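Local atomic coordinates of periplasmic binding protein/LacI transcriptional regulator (Burkholderia graminis C4D1M, PDB entry 5HQJ), a protein that binds D-arabinose in the cleft between its two lobes and probably serves as the sugar-capturing component of an ABC transporter. Residues Ala105-Ser117 with Lys121-Glu133. Sequence-based numbering, arbitrary orientation.
With 64K (alpha-D-arabinopyranose), chain B.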
# COMPACT_ATOMS: atom_id res chain seq x y z
N ALA A 105 -14.33 -10.30 17.48
CA ALA A 105 -13.37 -11.36 17.20
C ALA A 105 -12.39 -11.53 18.35
O ALA A 105 -12.11 -12.63 18.80
CB ALA A 105 -12.61 -11.06 15.90
N GLU A 106 -11.85 -10.41 18.81
CA GLU A 106 -10.97 -10.38 19.96
C GLU A 106 -11.64 -10.88 21.28
O GLU A 106 -10.97 -11.51 22.10
CB GLU A 106 -10.47 -8.95 20.12
CG GLU A 106 -9.29 -8.77 21.04
CD GLU A 106 -8.99 -7.31 21.28
OE1 GLU A 106 -9.60 -6.46 20.59
OE2 GLU A 106 -8.15 -7.00 22.15
N GLN A 107 -12.94 -10.61 21.47
CA GLN A 107 -13.66 -11.09 22.67
C GLN A 107 -14.06 -12.54 22.52
O GLN A 107 -14.70 -13.12 23.40
CB GLN A 107 -14.95 -10.29 22.94
CG GLN A 107 -14.90 -8.84 22.56
CD GLN A 107 -16.23 -8.13 22.73
OE1 GLN A 107 -17.24 -8.73 23.11
NE2 GLN A 107 -16.24 -6.83 22.42
N SER A 108 -13.74 -13.12 21.37
CA SER A 108 -13.93 -14.54 21.14
C SER A 108 -12.61 -15.26 21.26
O SER A 108 -12.51 -16.46 20.99
CB SER A 108 -14.55 -14.77 19.77
OG SER A 108 -15.75 -14.03 19.65
N GLY A 109 -11.58 -14.52 21.66
CA GLY A 109 -10.23 -15.05 21.77
C GLY A 109 -9.37 -14.98 20.51
O GLY A 109 -8.21 -15.37 20.56
N ILE A 110 -9.93 -14.51 19.40
CA ILE A 110 -9.19 -14.46 18.12
C ILE A 110 -8.17 -13.34 18.21
O ILE A 110 -8.49 -12.22 18.64
CB ILE A 110 -10.12 -14.22 16.90
CG1 ILE A 110 -11.16 -15.34 16.82
CG2 ILE A 110 -9.32 -14.17 15.58
CD1 ILE A 110 -12.15 -15.21 15.69
N LYS A 111 -6.94 -13.65 17.80
CA LYS A 111 -5.89 -12.64 17.76
C LYS A 111 -6.01 -11.88 16.46
O LYS A 111 -6.20 -12.49 15.40
CB LYS A 111 -4.51 -13.27 17.87
CG LYS A 111 -4.38 -14.24 19.01
CD LYS A 111 -4.63 -13.56 20.34
CE LYS A 111 -4.66 -14.56 21.48
NZ LYS A 111 -5.57 -14.10 22.56
N VAL A 112 -5.92 -10.56 16.55
CA VAL A 112 -6.17 -9.73 15.39
C VAL A 112 -5.07 -8.69 15.27
O VAL A 112 -4.73 -8.02 16.24
CB VAL A 112 -7.54 -9.04 15.49
CG1 VAL A 112 -7.77 -8.13 14.30
CG2 VAL A 112 -8.65 -10.09 15.57
N LEU A 113 -4.53 -8.56 14.07
CA LEU A 113 -3.61 -7.49 13.78
C LEU A 113 -3.82 -6.97 12.37
O LEU A 113 -4.51 -7.60 11.54
CB LEU A 113 -2.16 -7.96 13.98
CG LEU A 113 -1.56 -9.05 13.07
CD1 LEU A 113 -1.13 -8.51 11.70
CD2 LEU A 113 -0.36 -9.74 13.75
N THR A 114 -3.24 -5.81 12.10
CA THR A 114 -3.30 -5.23 10.76
C THR A 114 -1.94 -5.18 10.12
O THR A 114 -0.92 -5.26 10.82
CB THR A 114 -3.91 -3.83 10.81
OG1 THR A 114 -3.16 -3.00 11.71
CG2 THR A 114 -5.35 -3.92 11.27
N TYR A 115 -1.94 -5.09 8.78
CA TYR A 115 -0.71 -4.94 7.99
C TYR A 115 -1.05 -4.04 6.80
O TYR A 115 -2.21 -3.99 6.37
CB TYR A 115 -0.12 -6.31 7.56
CG TYR A 115 -0.89 -6.98 6.46
CD1 TYR A 115 -2.09 -7.64 6.75
CD2 TYR A 115 -0.49 -6.89 5.14
CE1 TYR A 115 -2.84 -8.20 5.75
CE2 TYR A 115 -1.25 -7.45 4.12
CZ TYR A 115 -2.43 -8.11 4.45
OH TYR A 115 -3.21 -8.67 3.48
N ASP A 116 -0.05 -3.30 6.32
CA ASP A 116 -0.14 -2.45 5.14
C ASP A 116 -1.00 -1.20 5.33
O ASP A 116 -0.52 -0.09 5.10
CB ASP A 116 -0.66 -3.27 3.95
CG ASP A 116 -0.89 -2.43 2.74
OD1 ASP A 116 0.03 -1.69 2.32
OD2 ASP A 116 -2.02 -2.49 2.24
N SER A 117 -2.27 -1.42 5.68
CA SER A 117 -3.23 -0.33 5.92
C SER A 117 -4.00 -0.57 7.22
O SER A 117 -4.77 -1.52 7.38
CB SER A 117 -4.20 -0.15 4.75
OG SER A 117 -4.65 1.23 4.71
N LYS A 121 -8.38 2.08 15.67
CA LYS A 121 -9.33 1.99 16.78
C LYS A 121 -10.09 0.66 16.84
O LYS A 121 -11.05 0.51 17.60
CB LYS A 121 -10.32 3.15 16.69
CG LYS A 121 -9.67 4.53 16.77
CD LYS A 121 -9.11 4.80 18.15
CE LYS A 121 -8.77 6.27 18.35
NZ LYS A 121 -7.51 6.66 17.66
N SER A 122 -9.66 -0.31 16.04
CA SER A 122 -10.26 -1.65 16.02
C SER A 122 -9.88 -2.54 17.21
O SER A 122 -10.47 -3.61 17.41
CB SER A 122 -9.86 -2.37 14.73
OG SER A 122 -8.45 -2.45 14.63
N GLY A 123 -8.89 -2.10 17.98
CA GLY A 123 -8.40 -2.89 19.09
C GLY A 123 -7.38 -3.92 18.65
O GLY A 123 -6.98 -4.79 19.43
N ARG A 124 -6.96 -3.82 17.40
CA ARG A 124 -5.96 -4.76 16.86
C ARG A 124 -4.71 -4.68 17.73
O ARG A 124 -4.42 -3.64 18.32
CB ARG A 124 -5.66 -4.45 15.39
CG ARG A 124 -4.62 -3.37 15.12
CD ARG A 124 -5.01 -1.96 15.60
NE ARG A 124 -3.97 -1.02 15.18
CZ ARG A 124 -2.84 -0.78 15.84
NH1 ARG A 124 -2.58 -1.39 16.99
NH2 ARG A 124 -1.96 0.07 15.34
N SER A 125 -4.00 -5.80 17.82
CA SER A 125 -2.84 -5.92 18.70
C SER A 125 -1.71 -5.02 18.24
O SER A 125 -0.97 -4.46 19.03
CB SER A 125 -2.35 -7.37 18.75
OG SER A 125 -1.89 -7.84 17.48
N MSE A 126 -1.59 -4.89 16.93
CA MSE A 126 -0.44 -4.23 16.36
C MSE A 126 -0.62 -4.03 14.86
O MSE A 126 -1.45 -4.71 14.24
CB MSE A 126 0.83 -5.03 16.63
CG MSE A 126 0.86 -6.36 15.95
SE MSE A 126 2.40 -7.47 16.41
CE MSE A 126 3.72 -6.67 15.20
N TYR A 127 0.15 -3.09 14.32
CA TYR A 127 0.25 -2.78 12.90
C TYR A 127 1.63 -3.08 12.36
O TYR A 127 2.65 -2.64 12.92
CB TYR A 127 -0.10 -1.30 12.67
CG TYR A 127 0.32 -0.76 11.31
CD1 TYR A 127 -0.42 -1.03 10.17
CD2 TYR A 127 1.44 0.05 11.17
CE1 TYR A 127 -0.04 -0.52 8.95
CE2 TYR A 127 1.83 0.54 9.95
CZ TYR A 127 1.08 0.26 8.83
OH TYR A 127 1.45 0.76 7.61
N ILE A 128 1.65 -3.83 11.28
CA ILE A 128 2.85 -4.11 10.54
C ILE A 128 2.81 -3.44 9.18
O ILE A 128 2.03 -3.83 8.30
CB ILE A 128 3.04 -5.62 10.34
CG1 ILE A 128 3.04 -6.32 11.71
CG2 ILE A 128 4.29 -5.93 9.53
CD1 ILE A 128 2.91 -7.83 11.60
N GLY A 129 3.66 -2.46 8.95
CA GLY A 129 3.66 -1.84 7.64
C GLY A 129 4.57 -0.65 7.49
O GLY A 129 5.44 -0.38 8.33
N THR A 130 4.37 0.05 6.38
CA THR A 130 5.12 1.25 6.05
C THR A 130 4.73 2.39 6.98
O THR A 130 3.59 2.46 7.46
CB THR A 130 4.86 1.63 4.58
OG1 THR A 130 5.26 0.52 3.80
CG2 THR A 130 5.62 2.84 4.17
N ASN A 131 5.69 3.28 7.22
CA ASN A 131 5.39 4.58 7.83
C ASN A 131 4.98 5.48 6.70
O ASN A 131 5.81 6.01 5.98
CB ASN A 131 6.60 5.16 8.55
CG ASN A 131 6.29 6.48 9.24
OD1 ASN A 131 5.29 7.16 8.92
ND2 ASN A 131 7.13 6.86 10.19
N ASN A 132 3.68 5.56 6.49
CA ASN A 132 3.20 6.08 5.22
C ASN A 132 3.32 7.58 5.12
O ASN A 132 3.67 8.09 4.07
CB ASN A 132 1.78 5.60 5.00
CG ASN A 132 1.74 4.16 4.60
OD1 ASN A 132 2.12 3.79 3.48
ND2 ASN A 132 1.30 3.31 5.52
N GLU A 133 3.15 8.29 6.23
CA GLU A 133 3.39 9.73 6.15
C GLU A 133 4.87 9.97 5.86
O GLU A 133 5.21 10.79 5.02
CB GLU A 133 2.95 10.47 7.42
CG GLU A 133 3.08 11.98 7.27
CD GLU A 133 2.32 12.77 8.33
OE1 GLU A 133 1.39 12.21 8.94
OE2 GLU A 133 2.67 13.95 8.53
O2 64K B . 0.24 -0.06 0.28
C2 64K B . -0.75 0.06 -0.80
C3 64K B . -0.03 -0.19 -2.09
O3 64K B . 0.73 0.95 -2.40
C4 64K B . -1.00 -0.38 -3.25
O4 64K B . -1.71 0.83 -3.58
C5 64K B . -2.00 -1.39 -2.90
O5 64K B . -2.76 -0.92 -1.76
C1 64K B . -1.84 -0.96 -0.60
O1 64K B . -2.55 -0.63 0.53
O HOH W 1 -9.67 -6.24 17.76
O HOH W 2 2.02 0.16 4.39
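The carbonyl oxygen of V112 takes the backbone N-H of S125 at 2.8 Å, nearly straight at the hydrogen (178°), while CA of R124 adds a C-H...O contact. The bond lies just ahead of the pairing of neighbouring parallel strands 111-115 and 127-129 in the N-terminal lobe of a periplasmic binding protein; the two segment directions differ by 22°. T114 bonds to the residues flanking Y127, its N donating to M126 O and its O accepting from I128 N (3.0 Å), which is the parallel pattern; I128 in turn flanks Y115, its O taking D116 N at 2.9 Å. On one face of the sheet, Y115 CB lies 4.3 Å from I128 CB. L113 CD1 lies 4.1 Å from I128 CD1. On the other face, T114 OG1 lies in the plane of the Y127 ring, at its edge, 3.7 Å from CD1; the hydroxyl is also hydrogen-bonded to the D118 carboxylate. With CG anti to the backbone N (chi1 164°), the Y127 ring runs along the strand toward D116, and its hydroxyl donates in the carbonyl plane to a lone pair of T130 O at 2.7 Å. A water bound to D116 O also accepts from T130 N, linking the residues that follow the two strands. The D116 carboxylate, also bonded to S91, grips the sugar with both oxygens: arabinose O2 donates to OD1 and O1 to OD2, each at 2.6 Å.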